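Local coordinates for DNA processing protein DprA (Streptococcus pneumoniae, PDB 3UQZ) that binds imported single-stranded DNA cooperatively, protects it from nucleases and helps load the RecA recombinase onto it during natural transformation, at residues M1-N5 with Y6-K10; E29-D32 with Q33-L37; K66-K70 with F71-S75. All blocks are in the same frame, centred on the assembly; numbering follows the deposited sequence.

Contact 1: M1-N5 with Y6-K10; sequences MKITN and YEIYK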
HETATM    1  N   MSE A   1     -23.106 -14.010  48.430  1.00 49.38           N
HETATM    2  CA  MSE A   1     -22.429 -15.137  47.769  1.00 48.89           C
HETATM    3  C   MSE A   1     -21.069 -14.772  47.165  1.00 50.69           C
HETATM    4  O   MSE A   1     -20.848 -13.622  46.778  1.00 49.38           O
HETATM    5  CB  MSE A   1     -23.327 -15.814  46.714  1.00 51.40           C
HETATM    6  CG  MSE A   1     -23.891 -14.857  45.664  1.00 58.99           C
HETATM    7 SE   MSE A   1     -24.414 -15.758  44.044  0.77 67.59          SE
HETATM    8  CE  MSE A   1     -22.650 -15.693  43.110  1.00 64.27           C
ATOM      9  N   LYS A   2     -20.169 -15.762  47.086  1.00 46.63           N
ATOM     10  CA  LYS A   2     -18.833 -15.595  46.512  1.00 45.92           C
ATOM     11  C   LYS A   2     -18.925 -15.905  45.020  1.00 48.19           C
ATOM     12  O   LYS A   2     -19.342 -17.007  44.652  1.00 47.63           O
ATOM     13  CB  LYS A   2     -17.810 -16.513  47.230  1.00 47.60           C
ATOM     14  CG  LYS A   2     -16.387 -16.502  46.662  1.00 57.92           C
ATOM     15  CD  LYS A   2     -15.538 -15.357  47.199  1.00 71.34           C
ATOM     16  CE  LYS A   2     -14.146 -15.378  46.627  1.00 82.06           C
ATOM     17  NZ  LYS A   2     -13.305 -14.299  47.201  1.00 92.52           N
ATOM     18  N   ILE A   3     -18.574 -14.926  44.161  1.00 42.84           N
ATOM     19  CA  ILE A   3     -18.599 -15.127  42.708  1.00 41.35           C
ATOM     20  C   ILE A   3     -17.320 -15.848  42.277  1.00 42.63           C
ATOM     21  O   ILE A   3     -16.244 -15.246  42.237  1.00 42.37           O
ATOM     22  CB  ILE A   3     -18.873 -13.837  41.871  1.00 43.99           C
ATOM     23  CG1 ILE A   3     -20.061 -13.023  42.430  1.00 43.59           C
ATOM     24  CG2 ILE A   3     -19.081 -14.185  40.385  1.00 44.69           C
ATOM     25  CD1 ILE A   3     -20.072 -11.550  42.002  1.00 41.65           C
ATOM     26  N   THR A   4     -17.449 -17.154  42.000  1.00 36.87           N
ATOM     27  CA  THR A   4     -16.365 -18.031  41.530  1.00 35.56           C
ATOM     28  C   THR A   4     -16.484 -18.144  40.000  1.00 37.73           C
ATOM     29  O   THR A   4     -17.419 -17.561  39.432  1.00 36.83           O
ATOM     30  CB  THR A   4     -16.483 -19.425  42.202  1.00 39.05           C
ATOM     31  OG1 THR A   4     -17.753 -19.997  41.907  1.00 40.06           O
ATOM     32  CG2 THR A   4     -16.281 -19.386  43.696  1.00 34.21           C
ATOM     33  N   ASN A   5     -15.573 -18.899  39.331  1.00 33.11           N
ATOM     34  CA  ASN A   5     -15.654 -19.089  37.875  1.00 32.68           C
ATOM     35  C   ASN A   5     -16.942 -19.813  37.488  1.00 37.74           C
ATOM     36  O   ASN A   5     -17.560 -19.455  36.478  1.00 38.71           O
ATOM     37  CB  ASN A   5     -14.432 -19.809  37.311  1.00 31.09           C
ATOM     38  CG  ASN A   5     -13.148 -19.012  37.335  1.00 40.76           C
ATOM     39  OD1 ASN A   5     -13.106 -17.835  37.748  1.00 27.46           O
ATOM     40  ND2 ASN A   5     -12.056 -19.664  36.917  1.00 23.54           N
ATOM     41  N   TYR A   6     -17.379 -20.790  38.323  1.00 33.25           N
ATOM     42  CA  TYR A   6     -18.643 -21.513  38.113  1.00 32.44           C
ATOM     43  C   TYR A   6     -19.833 -20.545  38.185  1.00 34.84           C
ATOM     44  O   TYR A   6     -20.782 -20.683  37.406  1.00 33.90           O
ATOM     45  CB  TYR A   6     -18.820 -22.664  39.133  1.00 33.70           C
ATOM     46  CG  TYR A   6     -20.210 -23.265  39.109  1.00 35.43           C
ATOM     47  CD1 TYR A   6     -20.605 -24.116  38.082  1.00 37.58           C
ATOM     48  CD2 TYR A   6     -21.162 -22.911  40.062  1.00 35.68           C
ATOM     49  CE1 TYR A   6     -21.906 -24.608  38.008  1.00 38.15           C
ATOM     50  CE2 TYR A   6     -22.468 -23.395  39.997  1.00 36.11           C
ATOM     51  CZ  TYR A   6     -22.831 -24.255  38.979  1.00 44.61           C
ATOM     52  OH  TYR A   6     -24.109 -24.752  38.934  1.00 46.80           O
ATOM     53  N   GLU A   7     -19.780 -19.582  39.128  1.00 30.95           N
ATOM     54  CA  GLU A   7     -20.845 -18.598  39.302  1.00 30.60           C
ATOM     55  C   GLU A   7     -20.914 -17.650  38.126  1.00 35.81           C
ATOM     56  O   GLU A   7     -22.022 -17.338  37.678  1.00 37.04           O
ATOM     57  CB  GLU A   7     -20.735 -17.862  40.639  1.00 31.74           C
ATOM     58  CG  GLU A   7     -20.998 -18.746  41.848  1.00 39.39           C
ATOM     59  CD  GLU A   7     -22.423 -19.227  42.044  1.00 61.70           C
ATOM     60  OE1 GLU A   7     -23.352 -18.641  41.441  1.00 50.32           O
ATOM     61  OE2 GLU A   7     -22.607 -20.193  42.819  1.00 61.67           O
ATOM     62  N   ILE A   8     -19.740 -17.268  37.564  1.00 31.57           N
ATOM     63  CA  ILE A   8     -19.651 -16.431  36.362  1.00 31.42           C
ATOM     64  C   ILE A   8     -20.417 -17.137  35.224  1.00 35.00           C
ATOM     65  O   ILE A   8     -21.295 -16.525  34.611  1.00 34.52           O
ATOM     66  CB  ILE A   8     -18.173 -16.103  35.992  1.00 34.26           C
ATOM     67  CG1 ILE A   8     -17.550 -15.100  37.006  1.00 34.78           C
ATOM     68  CG2 ILE A   8     -18.087 -15.561  34.580  1.00 32.98           C
ATOM     69  CD1 ILE A   8     -16.007 -14.967  36.983  1.00 34.70           C
ATOM     70  N   TYR A   9     -20.142 -18.443  35.015  1.00 31.52           N
ATOM     71  CA  TYR A   9     -20.833 -19.275  34.026  1.00 31.89           C
ATOM     72  C   TYR A   9     -22.328 -19.335  34.324  1.00 37.53           C
ATOM     73  O   TYR A   9     -23.131 -19.156  33.403  1.00 37.11           O
ATOM     74  CB  TYR A   9     -20.229 -20.691  33.978  1.00 33.58           C
ATOM     75  CG  TYR A   9     -20.743 -21.541  32.833  1.00 36.06           C
ATOM     76  CD1 TYR A   9     -20.673 -21.090  31.517  1.00 38.01           C
ATOM     77  CD2 TYR A   9     -21.275 -22.810  33.062  1.00 36.75           C
ATOM     78  CE1 TYR A   9     -21.147 -21.866  30.460  1.00 38.17           C
ATOM     79  CE2 TYR A   9     -21.744 -23.599  32.010  1.00 37.51           C
ATOM     80  CZ  TYR A   9     -21.676 -23.121  30.712  1.00 42.89           C
ATOM     81  OH  TYR A   9     -22.132 -23.886  29.668  1.00 40.89           O
ATOM     82  N   LYS A  10     -22.699 -19.543  35.619  1.00 35.22           N
ATOM     83  CA  LYS A  10     -24.093 -19.584  36.072  1.00 35.57           C
ATOM     84  C   LYS A  10     -24.833 -18.255  35.790  1.00 39.99           C
ATOM     85  O   LYS A  10     -26.014 -18.293  35.435  1.00 39.20           O
ATOM     86  CB  LYS A  10     -24.185 -19.999  37.547  1.00 37.69           C
ATOM     87  CG  LYS A  10     -25.565 -20.484  37.966  1.00 40.03           C
ATOM     88  CD  LYS A  10     -25.579 -20.968  39.401  1.00 46.88           C
ATOM     89  CE  LYS A  10     -26.984 -21.253  39.874  1.00 49.83           C
ATOM     90  NZ  LYS A  10     -27.011 -21.576  41.315  1.00 55.49           N
TER
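The carbonyl oxygen of Thr4 accepts from Ile8 N at 3.0 Å, with an N-H...O angle of 155°, and this i to i+4 bond opens helix 5-13. The bond one residue further on, Tyr9 N to Asn5 O at 3.1 Å, is straighter at 166°. Thr4 stands at the N-cap. Its hydroxyl lies between the backbone N and the carbonyl carbon (chi1 58°), which brings OG1 over the first turn to meet Glu7 N at 3.5 Å, a weak capping bond. The aliphatic part of Glu7 packs beside the cap: CG lies 3.5 Å from Thr4 OG1 and 3.7 Å from Lys2 O. The Glu7 chain bends at chi2 and carries the carboxylate back toward the amino terminus, where OE1 lies 3.5 Å from CE of Met1, a selenomethionine in this crystal; the same OE1 is hydrogen-bonded to Tyr56. On another flank, Ile3 meets Ile8 at about a right angle, CG2 to CG1 at 3.8 Å, an apolar touch between the incoming chain and the first turn. The cap thus has a polar side at Thr4 and a buried side at the two isoleucines. Ile3 and Ile8 both lean on Leu25 of helix 18-28. Tyr6 packs on Leu64 of helix 61-69 with its hydroxyl bonded to Asp61, while the Tyr9 ring meets Phe96 edge-to-face. Helix 5-13 thus touches helices 18-28 and 61-69 and, through Ile8 and Tyr9, strand 94-99, second from the edge of the Rossmann-like sheet.

Contact 2: E29-D32 with Q33-L37; sequences ENVD and QELLL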
ATOM      1  N   GLU A  29     -14.910  -6.090  43.223  1.00 52.02           N
ATOM      2  CA  GLU A  29     -13.474  -6.044  43.503  1.00 53.03           C
ATOM      3  C   GLU A  29     -13.100  -5.601  44.937  1.00 60.20           C
ATOM      4  O   GLU A  29     -12.407  -6.348  45.641  1.00 59.69           O
ATOM      5  CB  GLU A  29     -12.748  -5.195  42.450  1.00 54.31           C
ATOM      6  CG  GLU A  29     -11.272  -5.537  42.336  1.00 64.32           C
ATOM      7  CD  GLU A  29     -10.384  -4.466  41.739  1.00 74.16           C
ATOM      8  OE1 GLU A  29     -10.775  -3.274  41.759  1.00 57.70           O
ATOM      9  OE2 GLU A  29      -9.249  -4.813  41.339  1.00 62.47           O
ATOM     10  N   ASN A  30     -13.566  -4.407  45.371  1.00 58.42           N
ATOM     11  CA  ASN A  30     -13.267  -3.887  46.712  1.00 58.61           C
ATOM     12  C   ASN A  30     -14.051  -4.569  47.853  1.00 61.51           C
ATOM     13  O   ASN A  30     -13.985  -4.117  48.994  1.00 61.58           O
ATOM     14  CB  ASN A  30     -13.337  -2.339  46.761  1.00 61.42           C
ATOM     15  CG  ASN A  30     -14.612  -1.706  46.249  1.00 92.08           C
ATOM     16  OD1 ASN A  30     -15.466  -2.343  45.625  1.00 94.67           O
ATOM     17  ND2 ASN A  30     -14.756  -0.412  46.490  1.00 80.22           N
ATOM     18  N   VAL A  31     -14.737  -5.689  47.549  1.00 56.66           N
ATOM     19  CA  VAL A  31     -15.529  -6.473  48.498  1.00 55.35           C
ATOM     20  C   VAL A  31     -15.201  -7.989  48.390  1.00 57.65           C
ATOM     21  O   VAL A  31     -15.892  -8.837  48.973  1.00 56.61           O
ATOM     22  CB  VAL A  31     -17.038  -6.100  48.395  1.00 58.82           C
ATOM     23  CG1 VAL A  31     -17.743  -6.792  47.230  1.00 58.16           C
ATOM     24  CG2 VAL A  31     -17.764  -6.339  49.711  1.00 58.92           C
ATOM     25  N   ASP A  32     -14.105  -8.300  47.654  1.00 53.25           N
ATOM     26  CA  ASP A  32     -13.554  -9.636  47.403  1.00 52.29           C
ATOM     27  C   ASP A  32     -14.520 -10.615  46.736  1.00 52.83           C
ATOM     28  O   ASP A  32     -14.519 -11.818  47.023  1.00 52.23           O
ATOM     29  CB  ASP A  32     -12.850 -10.198  48.651  1.00 55.08           C
ATOM     30  CG  ASP A  32     -11.582  -9.450  49.022  1.00 72.51           C
ATOM     31  OD1 ASP A  32     -11.082  -8.662  48.179  1.00 75.35           O
ATOM     32  OD2 ASP A  32     -11.086  -9.650  50.151  1.00 79.59           O
ATOM     33  N   GLN A  33     -15.329 -10.079  45.805  1.00 47.43           N
ATOM     34  CA  GLN A  33     -16.338 -10.789  45.005  1.00 46.68           C
ATOM     35  C   GLN A  33     -17.441 -11.464  45.840  1.00 51.68           C
ATOM     36  O   GLN A  33     -18.039 -12.454  45.421  1.00 51.03           O
ATOM     37  CB  GLN A  33     -15.700 -11.726  43.942  1.00 47.19           C
ATOM     38  CG  GLN A  33     -14.760 -11.044  42.932  1.00 44.51           C
ATOM     39  CD  GLN A  33     -15.371  -9.895  42.158  1.00 54.76           C
ATOM     40  OE1 GLN A  33     -16.589  -9.812  41.943  1.00 50.89           O
ATOM     41  NE2 GLN A  33     -14.526  -8.971  41.726  1.00 42.18           N
ATOM     42  N   GLU A  34     -17.716 -10.888  47.018  1.00 49.94           N
ATOM     43  CA  GLU A  34     -18.718 -11.333  47.986  1.00 49.95           C
ATOM     44  C   GLU A  34     -19.878 -10.346  47.887  1.00 54.72           C
ATOM     45  O   GLU A  34     -19.811  -9.247  48.443  1.00 54.81           O
ATOM     46  CB  GLU A  34     -18.100 -11.355  49.396  1.00 51.24           C
ATOM     47  CG  GLU A  34     -18.782 -12.306  50.357  1.00 63.53           C
ATOM     48  CD  GLU A  34     -18.336 -13.754  50.277  1.00 83.91           C
ATOM     49  OE1 GLU A  34     -17.110 -14.008  50.305  1.00 73.05           O
ATOM     50  OE2 GLU A  34     -19.222 -14.641  50.250  1.00 75.34           O
ATOM     51  N   LEU A  35     -20.895 -10.707  47.091  1.00 51.54           N
ATOM     52  CA  LEU A  35     -22.076  -9.878  46.804  1.00 51.42           C
ATOM     53  C   LEU A  35     -23.339 -10.704  46.935  1.00 55.75           C
ATOM     54  O   LEU A  35     -23.304 -11.889  46.622  1.00 55.96           O
ATOM     55  CB  LEU A  35     -22.002  -9.343  45.348  1.00 51.60           C
ATOM     56  CG  LEU A  35     -20.905  -8.326  45.006  1.00 56.73           C
ATOM     57  CD1 LEU A  35     -20.763  -8.169  43.512  1.00 57.33           C
ATOM     58  CD2 LEU A  35     -21.196  -6.976  45.615  1.00 59.19           C
ATOM     59  N   LEU A  36     -24.452 -10.121  47.397  1.00 52.53           N
ATOM     60  CA  LEU A  36     -25.660 -10.934  47.390  1.00 52.69           C
ATOM     61  C   LEU A  36     -26.450 -10.774  46.097  1.00 55.27           C
ATOM     62  O   LEU A  36     -26.338  -9.742  45.441  1.00 55.31           O
ATOM     63  CB  LEU A  36     -26.501 -10.989  48.681  1.00 53.26           C
ATOM     64  CG  LEU A  36     -26.824  -9.744  49.484  1.00 58.44           C
ATOM     65  CD1 LEU A  36     -27.745  -8.826  48.730  1.00 58.70           C
ATOM     66  CD2 LEU A  36     -27.530 -10.145  50.744  1.00 60.70           C
ATOM     67  N   LEU A  37     -27.192 -11.815  45.707  1.00 50.33           N
ATOM     68  CA  LEU A  37     -27.921 -11.915  44.442  1.00 49.81           C
ATOM     69  C   LEU A  37     -28.739 -10.710  44.018  1.00 55.21           C
ATOM     70  O   LEU A  37     -28.743 -10.375  42.831  1.00 55.07           O
ATOM     71  CB  LEU A  37     -28.730 -13.209  44.379  1.00 49.64           C
ATOM     72  CG  LEU A  37     -29.150 -13.713  42.998  1.00 54.00           C
ATOM     73  CD1 LEU A  37     -27.946 -14.041  42.108  1.00 53.88           C
ATOM     74  CD2 LEU A  37     -29.979 -14.937  43.136  1.00 55.33           C
TER
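A Schellman motif overlapping a type I' beta turn ends helix 18-28 here. In the first, Asp32 is the C-prime residue: its N bonds back to Glu29 O at 3.3 Å, while Gln33 N reaches back to the carbonyl of Gly28. Positive phi at Asp32 (58°) and again at Gln33 (60°) gives the two central residues of the turn from Val31 to Glu34. The closing bond, Glu34 N to Val31 O, is weak at 3.4 Å. Val31 CG1 comes within 3.4 Å of Glu34 O and 3.8 Å of Leu35 CD2, so the valine lies against the outgoing chain. Gln33 folds the other way: bent at chi2 (-56°), its chain turns the amide back over the helix end, where NE2 sits near Glu29 N but, both being donors, finds its acceptor in Leu25 O. That bond satisfies NE2 with a carbonyl of the helix's final turn. Within and after the turn, the chain pairs by backbone hydrogen bonds with the N-terminal segment, Gln33 with Ile3 and Leu35 with Met1, while Leu35 packs on Val24 and Tyr27 of helix 18-28 and Leu37 starts helix 37-43 against helix 49-58.

Contact 3: K66-K70 with F71-S75; sequences KEFQK and FPSFS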
ATOM      1  N   LYS A  66     -21.595 -30.287  35.941  1.00 49.05           N
ATOM      2  CA  LYS A  66     -21.073 -31.326  35.058  1.00 48.55           C
ATOM      3  C   LYS A  66     -20.670 -30.681  33.712  1.00 50.87           C
ATOM      4  O   LYS A  66     -19.582 -30.954  33.207  1.00 50.93           O
ATOM      5  CB  LYS A  66     -22.129 -32.429  34.864  1.00 51.22           C
ATOM      6  CG  LYS A  66     -21.587 -33.711  34.261  1.00 71.77           C
ATOM      7  CD  LYS A  66     -22.727 -34.655  33.962  1.00 83.54           C
ATOM      8  CE  LYS A  66     -22.412 -35.562  32.798  1.00 88.51           C
ATOM      9  NZ  LYS A  66     -23.571 -36.421  32.438  1.00 91.50           N
ATOM     10  N   GLU A  67     -21.549 -29.811  33.168  1.00 45.30           N
ATOM     11  CA  GLU A  67     -21.393 -29.060  31.922  1.00 44.29           C
ATOM     12  C   GLU A  67     -20.159 -28.122  31.998  1.00 47.87           C
ATOM     13  O   GLU A  67     -19.284 -28.183  31.123  1.00 47.93           O
ATOM     14  CB  GLU A  67     -22.675 -28.252  31.677  1.00 45.44           C
ATOM     15  CG  GLU A  67     -22.880 -27.789  30.252  1.00 55.19           C
ATOM     16  CD  GLU A  67     -24.110 -26.925  30.074  1.00 76.24           C
ATOM     17  OE1 GLU A  67     -25.226 -27.402  30.384  1.00 77.67           O
ATOM     18  OE2 GLU A  67     -23.957 -25.766  29.628  1.00 67.64           O
ATOM     19  N   PHE A  68     -20.083 -27.286  33.070  1.00 41.39           N
ATOM     20  CA  PHE A  68     -18.990 -26.350  33.331  1.00 39.05           C
ATOM     21  C   PHE A  68     -17.621 -27.042  33.446  1.00 42.77           C
ATOM     22  O   PHE A  68     -16.610 -26.473  33.020  1.00 42.99           O
ATOM     23  CB  PHE A  68     -19.290 -25.521  34.596  1.00 39.50           C
ATOM     24  CG  PHE A  68     -18.168 -24.625  35.062  1.00 40.10           C
ATOM     25  CD1 PHE A  68     -17.875 -23.440  34.393  1.00 42.85           C
ATOM     26  CD2 PHE A  68     -17.400 -24.966  36.171  1.00 41.70           C
ATOM     27  CE1 PHE A  68     -16.833 -22.612  34.824  1.00 43.58           C
ATOM     28  CE2 PHE A  68     -16.355 -24.144  36.599  1.00 44.28           C
ATOM     29  CZ  PHE A  68     -16.075 -22.976  35.919  1.00 42.76           C
ATOM     30  N   GLN A  69     -17.587 -28.246  34.042  1.00 37.89           N
ATOM     31  CA  GLN A  69     -16.346 -28.985  34.274  1.00 37.08           C
ATOM     32  C   GLN A  69     -15.840 -29.850  33.110  1.00 39.22           C
ATOM     33  O   GLN A  69     -14.687 -30.294  33.154  1.00 38.78           O
ATOM     34  CB  GLN A  69     -16.409 -29.756  35.604  1.00 38.65           C
ATOM     35  CG  GLN A  69     -16.308 -28.830  36.818  1.00 61.26           C
ATOM     36  CD  GLN A  69     -16.548 -29.524  38.128  1.00 86.35           C
ATOM     37  OE1 GLN A  69     -17.384 -30.424  38.246  1.00 83.11           O
ATOM     38  NE2 GLN A  69     -15.858 -29.071  39.163  1.00 84.02           N
ATOM     39  N   LYS A  70     -16.669 -30.037  32.047  1.00 33.85           N
ATOM     40  CA  LYS A  70     -16.312 -30.824  30.852  1.00 33.04           C
ATOM     41  C   LYS A  70     -14.986 -30.367  30.229  1.00 37.35           C
ATOM     42  O   LYS A  70     -14.171 -31.205  29.868  1.00 38.24           O
ATOM     43  CB  LYS A  70     -17.444 -30.824  29.810  1.00 34.72           C
ATOM     44  CG  LYS A  70     -17.305 -31.942  28.798  1.00 42.53           C
ATOM     45  CD  LYS A  70     -18.144 -31.740  27.556  1.00 53.35           C
ATOM     46  CE  LYS A  70     -18.232 -33.032  26.782  1.00 60.82           C
ATOM     47  NZ  LYS A  70     -19.062 -32.894  25.563  1.00 72.35           N
ATOM     48  N   PHE A  71     -14.769 -29.047  30.129  1.00 33.15           N
ATOM     49  CA  PHE A  71     -13.528 -28.454  29.628  1.00 32.73           C
ATOM     50  C   PHE A  71     -13.021 -27.457  30.670  1.00 35.79           C
ATOM     51  O   PHE A  71     -13.849 -26.744  31.263  1.00 35.17           O
ATOM     52  CB  PHE A  71     -13.734 -27.751  28.263  1.00 34.30           C
ATOM     53  CG  PHE A  71     -14.118 -28.674  27.131  1.00 35.61           C
ATOM     54  CD1 PHE A  71     -13.176 -29.514  26.543  1.00 38.32           C
ATOM     55  CD2 PHE A  71     -15.424 -28.716  26.657  1.00 36.41           C
ATOM     56  CE1 PHE A  71     -13.540 -30.383  25.510  1.00 38.14           C
ATOM     57  CE2 PHE A  71     -15.779 -29.575  25.614  1.00 38.54           C
ATOM     58  CZ  PHE A  71     -14.833 -30.391  25.040  1.00 36.54           C
ATOM     59  N   PRO A  72     -11.678 -27.364  30.897  1.00 30.99           N
ATOM     60  CA  PRO A  72     -11.165 -26.390  31.879  1.00 30.81           C
ATOM     61  C   PRO A  72     -11.431 -24.943  31.459  1.00 35.44           C
ATOM     62  O   PRO A  72     -11.838 -24.693  30.320  1.00 35.43           O
ATOM     63  CB  PRO A  72      -9.660 -26.704  31.952  1.00 32.12           C
ATOM     64  CG  PRO A  72      -9.349 -27.355  30.670  1.00 36.22           C
ATOM     65  CD  PRO A  72     -10.574 -28.116  30.265  1.00 31.91           C
ATOM     66  N   SER A  73     -11.220 -23.992  32.385  1.00 30.93           N
ATOM     67  CA  SER A  73     -11.480 -22.583  32.125  1.00 29.89           C
ATOM     68  C   SER A  73     -10.637 -21.668  32.994  1.00 34.59           C
ATOM     69  O   SER A  73      -9.924 -22.129  33.887  1.00 35.76           O
ATOM     70  CB  SER A  73     -12.967 -22.277  32.331  1.00 31.42           C
ATOM     71  OG  SER A  73     -13.427 -22.685  33.610  1.00 32.51           O
ATOM     72  N   PHE A  74     -10.699 -20.365  32.695  1.00 30.42           N
ATOM     73  CA  PHE A  74     -10.073 -19.266  33.427  1.00 29.94           C
ATOM     74  C   PHE A  74     -10.898 -18.011  33.179  1.00 33.64           C
ATOM     75  O   PHE A  74     -11.538 -17.894  32.128  1.00 32.24           O
ATOM     76  CB  PHE A  74      -8.583 -19.074  33.071  1.00 31.76           C
ATOM     77  CG  PHE A  74      -8.270 -18.582  31.673  1.00 33.18           C
ATOM     78  CD1 PHE A  74      -8.084 -17.223  31.421  1.00 35.50           C
ATOM     79  CD2 PHE A  74      -8.144 -19.478  30.609  1.00 34.22           C
ATOM     80  CE1 PHE A  74      -7.822 -16.762  30.126  1.00 35.28           C
ATOM     81  CE2 PHE A  74      -7.873 -19.014  29.315  1.00 36.61           C
ATOM     82  CZ  PHE A  74      -7.708 -17.661  29.085  1.00 34.28           C
ATOM     83  N   SER A  75     -10.936 -17.101  34.165  1.00 31.20           N
ATOM     84  CA  SER A  75     -11.726 -15.871  34.079  1.00 31.23           C
ATOM     85  C   SER A  75     -10.849 -14.636  34.208  1.00 35.41           C
ATOM     86  O   SER A  75      -9.672 -14.749  34.550  1.00 35.15           O
ATOM     87  CB  SER A  75     -12.804 -15.858  35.161  1.00 34.29           C
ATOM     88  OG  SER A  75     -12.246 -15.692  36.456  1.00 37.58           O
TER
HETATM   89  O   HOH W   1     -16.979 -27.263  30.076  1.00 33.58           O
HETATM   90  O   HOH W   2     -14.368 -25.179  33.629  1.00 39.74           O
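Glu67 is linked to Phe71 through water 1, which donates to Glu67 O at 2.7 Å and accepts from Phe71 N at 2.8 Å. A weaker bond runs from water 1 to Phe68 O at 3.1 Å. The Phe68 carbonyl oxygen also takes a bond from water 2 at 2.7 Å, and the same water is 2.7 Å from Ser73 OG, so a single molecule spans helix end and strand start. Water 2 also sits over the centre of one face of the Phe68 ring, 3.5 Å above its plane. With CG anti to the backbone N (chi1 173°), the ring swings forward along the chain until CZ comes 3.5 Å from Ser73 OG, an oblique approach. This is where helix 61-69 gives way to strand 73-75, the edge strand of the Rossmann-like sheet within this chain, and polar links between the segments pass through the two waters. Past Gln69, Lys70 is extended beyond CG and lies side by side with Phe71, both pointing the same way. Lys70 CD lies 3.7 Å from Phe71 CE2, above the ring plane and displaced outward past that atom, on the same side of the ring as Lys70 O, which stands over the face. The ammonium end of Lys70 goes further, to a salt bridge with Asp170. Beyond the turn, backbone bonds from Pro72 to Tyr97 and from Phe74 to Leu95 lay the chain along strand 94-99.

Contacts 1 and 2 lie inside the sterile alpha motif region and handle opposite ends of helices: contact 1 starts helix 5-13, and contact 2 stops helix 18-28. Contact 3 is a surface turn joining helix 61-69 to edge strand 73-75. Contact 1 has three buried residues and direct backbone bonds; contact 2 mixes two buried side chains with exposed ones and relies on weaker turn bonds; contact 3, with none buried among its touching residues, relies on water. Contact 1 touches both others, meeting contact 2 through Lys2 NZ to Asp32 O and Ile3 N to Gln33 O, and contact 3 through Tyr9 OH to Glu67 OE2 and Asn5 OD1 to Ser75 OG, while contacts 2 and 3 stay about 8 Å apart at their nearest atoms.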